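Local coordinates for protein TssK (Serratia sp. FS14, PDB 5Y0E) that probably serves as a baseplate component of the bacterial type VI secretion system, built here as an assembly of three chains, at residues I68-T73 with E162-G167. Residues are numbered along the deposited sequence; the frame is centred on the assembly and turned at random.
Sequences IMPDGT and EWTALG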
ATOM      1  N   ILE A  68      17.913   9.375  11.080  1.00 36.49           N
ATOM      2  CA  ILE A  68      18.654   8.293  11.697  1.00 37.23           C
ATOM      3  C   ILE A  68      19.835   7.922  10.812  1.00 40.46           C
ATOM      4  O   ILE A  68      19.683   7.738   9.603  1.00 41.39           O
ATOM      5  CB  ILE A  68      17.747   7.075  11.933  1.00 38.29           C
ATOM      6  CG1 ILE A  68      16.854   7.335  13.132  1.00 40.83           C
ATOM      7  CG2 ILE A  68      18.564   5.854  12.204  1.00 39.48           C
ATOM      8  CD1 ILE A  68      15.532   6.726  13.013  1.00 43.75           C
ATOM      9  N   MET A  69      20.997   7.801  11.411  1.00 40.69           N
ATOM     10  CA  MET A  69      22.195   7.445  10.695  1.00 41.28           C
ATOM     11  C   MET A  69      22.233   5.951  10.452  1.00 42.50           C
ATOM     12  O   MET A  69      21.520   5.187  11.093  1.00 43.52           O
ATOM     13  CB  MET A  69      23.419   7.886  11.484  1.00 42.21           C
ATOM     14  CG  MET A  69      23.482   9.390  11.693  1.00 43.71           C
ATOM     15  SD  MET A  69      23.635  10.374  10.178  1.00 46.53           S
ATOM     16  CE  MET A  69      25.209   9.824   9.622  1.00 40.94           C
ATOM     17  N   PRO A  70      23.037   5.503   9.499  1.00 44.22           N
ATOM     18  CA  PRO A  70      23.062   4.072   9.195  1.00 45.04           C
ATOM     19  C   PRO A  70      23.464   3.211  10.360  1.00 44.48           C
ATOM     20  O   PRO A  70      23.095   2.036  10.389  1.00 43.96           O
ATOM     21  CB  PRO A  70      24.073   3.985   8.050  1.00 41.60           C
ATOM     22  CG  PRO A  70      23.898   5.243   7.368  1.00 42.95           C
ATOM     23  CD  PRO A  70      23.632   6.287   8.412  1.00 41.00           C
ATOM     24  N   ASP A  71      24.205   3.744  11.316  1.00 46.07           N
ATOM     25  CA  ASP A  71      24.612   2.973  12.476  1.00 44.63           C
ATOM     26  C   ASP A  71      23.560   2.959  13.577  1.00 44.00           C
ATOM     27  O   ASP A  71      23.804   2.373  14.626  1.00 46.59           O
ATOM     28  CB  ASP A  71      25.927   3.502  13.034  1.00 41.44           C
ATOM     29  CG  ASP A  71      25.764   4.810  13.727  1.00 46.11           C
ATOM     30  OD1 ASP A  71      24.772   5.511  13.468  1.00 45.13           O
ATOM     31  OD2 ASP A  71      26.642   5.148  14.522  1.00 49.57           O
ATOM     32  N   GLY A  72      22.414   3.586  13.360  1.00 42.30           N
ATOM     33  CA  GLY A  72      21.309   3.555  14.285  1.00 40.23           C
ATOM     34  C   GLY A  72      21.107   4.832  15.065  1.00 43.95           C
ATOM     35  O   GLY A  72      20.154   4.925  15.840  1.00 40.79           O
ATOM     36  N   THR A  73      21.953   5.818  14.866  1.00 45.29           N
ATOM     37  CA  THR A  73      21.960   6.969  15.738  1.00 41.71           C
ATOM     38  C   THR A  73      20.935   7.988  15.283  1.00 40.45           C
ATOM     39  O   THR A  73      21.071   8.527  14.188  1.00 43.31           O
ATOM     40  CB  THR A  73      23.324   7.589  15.741  1.00 40.56           C
ATOM     41  OG1 THR A  73      24.278   6.577  16.026  1.00 39.64           O
ATOM     42  CG2 THR A  73      23.394   8.674  16.779  1.00 40.74           C
ATOM     43  N   GLU A 162      35.285   4.290   9.188  1.00 55.33           N
ATOM     44  CA  GLU A 162      35.110   4.859  10.511  1.00 54.26           C
ATOM     45  C   GLU A 162      33.959   5.836  10.559  1.00 53.48           C
ATOM     46  O   GLU A 162      33.789   6.526  11.564  1.00 55.31           O
ATOM     47  CB  GLU A 162      36.396   5.541  10.980  1.00 57.56           C
ATOM     48  CG  GLU A 162      37.657   4.682  10.865  1.00 59.56           C
ATOM     49  CD  GLU A 162      37.470   3.255  11.373  1.00 66.47           C
ATOM     50  OE1 GLU A 162      37.996   2.325  10.730  1.00 72.35           O
ATOM     51  OE2 GLU A 162      36.806   3.048  12.411  1.00 68.39           O
ATOM     52  N   TRP A 163      33.163   5.910   9.504  1.00 51.14           N
ATOM     53  CA  TRP A 163      32.026   6.805   9.469  1.00 48.11           C
ATOM     54  C   TRP A 163      30.846   6.067   8.875  1.00 47.63           C
ATOM     55  O   TRP A 163      31.019   5.150   8.074  1.00 49.58           O
ATOM     56  CB  TRP A 163      32.295   8.054   8.633  1.00 47.90           C
ATOM     57  CG  TRP A 163      33.463   8.859   9.051  1.00 50.54           C
ATOM     58  CD1 TRP A 163      34.782   8.555   8.870  1.00 48.98           C
ATOM     59  CD2 TRP A 163      33.430  10.126   9.709  1.00 48.26           C
ATOM     60  NE1 TRP A 163      35.567   9.550   9.389  1.00 48.10           N
ATOM     61  CE2 TRP A 163      34.760  10.526   9.907  1.00 48.43           C
ATOM     62  CE3 TRP A 163      32.409  10.954  10.151  1.00 45.77           C
ATOM     63  CZ2 TRP A 163      35.084  11.713  10.525  1.00 46.57           C
ATOM     64  CZ3 TRP A 163      32.735  12.122  10.762  1.00 47.79           C
ATOM     65  CH2 TRP A 163      34.057  12.496  10.944  1.00 48.29           C
ATOM     66  N   THR A 164      29.650   6.453   9.297  1.00 45.93           N
ATOM     67  CA  THR A 164      28.464   6.228   8.497  1.00 42.92           C
ATOM     68  C   THR A 164      27.973   7.579   8.034  1.00 43.95           C
ATOM     69  O   THR A 164      28.324   8.611   8.597  1.00 44.86           O
ATOM     70  CB  THR A 164      27.346   5.498   9.248  1.00 43.36           C
ATOM     71  OG1 THR A 164      26.858   6.314  10.313  1.00 49.44           O
ATOM     72  CG2 THR A 164      27.815   4.176   9.778  1.00 41.68           C
ATOM     73  N   ALA A 165      27.167   7.571   6.986  1.00 43.13           N
ATOM     74  CA  ALA A 165      26.781   8.837   6.398  1.00 42.45           C
ATOM     75  C   ALA A 165      25.477   8.691   5.645  1.00 42.74           C
ATOM     76  O   ALA A 165      25.139   7.614   5.158  1.00 43.77           O
ATOM     77  CB  ALA A 165      27.865   9.357   5.455  1.00 42.33           C
ATOM     78  N   LEU A 166      24.772   9.803   5.527  1.00 40.73           N
ATOM     79  CA  LEU A 166      23.587   9.904   4.702  1.00 41.60           C
ATOM     80  C   LEU A 166      23.852  10.921   3.605  1.00 41.96           C
ATOM     81  O   LEU A 166      24.408  11.985   3.866  1.00 46.09           O
ATOM     82  CB  LEU A 166      22.366  10.336   5.525  1.00 40.97           C
ATOM     83  CG  LEU A 166      21.944   9.562   6.767  1.00 38.06           C
ATOM     84  CD1 LEU A 166      20.864  10.309   7.490  1.00 39.01           C
ATOM     85  CD2 LEU A 166      21.467   8.204   6.399  1.00 40.14           C
ATOM     86  N   GLY A 167      23.434  10.616   2.384  1.00 39.50           N
ATOM     87  CA  GLY A 167      23.673  11.530   1.287  1.00 37.42           C
ATOM     88  C   GLY A 167      22.754  12.732   1.351  1.00 40.19           C
ATOM     89  O   GLY A 167      21.567  12.610   1.622  1.00 43.75           O
TER
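Pro70 and Leu166 make one of the two apolar pairs: CD of the proline ring lies 3.5 Å from CD2 of Leu166, the two side chains set aslant to each other. In the second pair the other leucine branch, CD1, touches Met69 SD. A chi3 of -64° turns the methionine CE to the strand backbone, 3.5 Å from Thr164 O and near Ala165 CA. Thr164 packs on the same proline, its OG1 beside Pro70 CD and its CB 3.8 Å from Pro70 CB. Its CG2 reaches Asp71 CB at 3.8 Å.

No hydrogen bond joins the segments; instead, Thr164 and Leu166 bond through their backbones to Leu102 and Leu100 of strand 96-103. The turn lies over one face of strand 163-174: the CB of Thr164 points toward it and that of Ala165 away. Segment 68-73 is a beta hairpin connection between strands 62-68 and 74-78. Gly72 N to Met69 O and Met69 N to Thr73 O, each 2.9 Å, with a Gly72 phi of 106°, fit a type I turn with a G1 bulge.

The polar bonds lie within 68-73 or run to residues outside both segments. Asp71 OD1 accepts Thr73 N at 3.2 Å, an Asx turn, and Thr73 OG1 at 2.8 Å; both donors approach from one face, above the carboxylate plane. Arg123 forms a salt bridge with Asp71 OD2 and also bonds Thr73 OG1, whereas Gly72 O accepts from Trp34 of a neighbouring subunit.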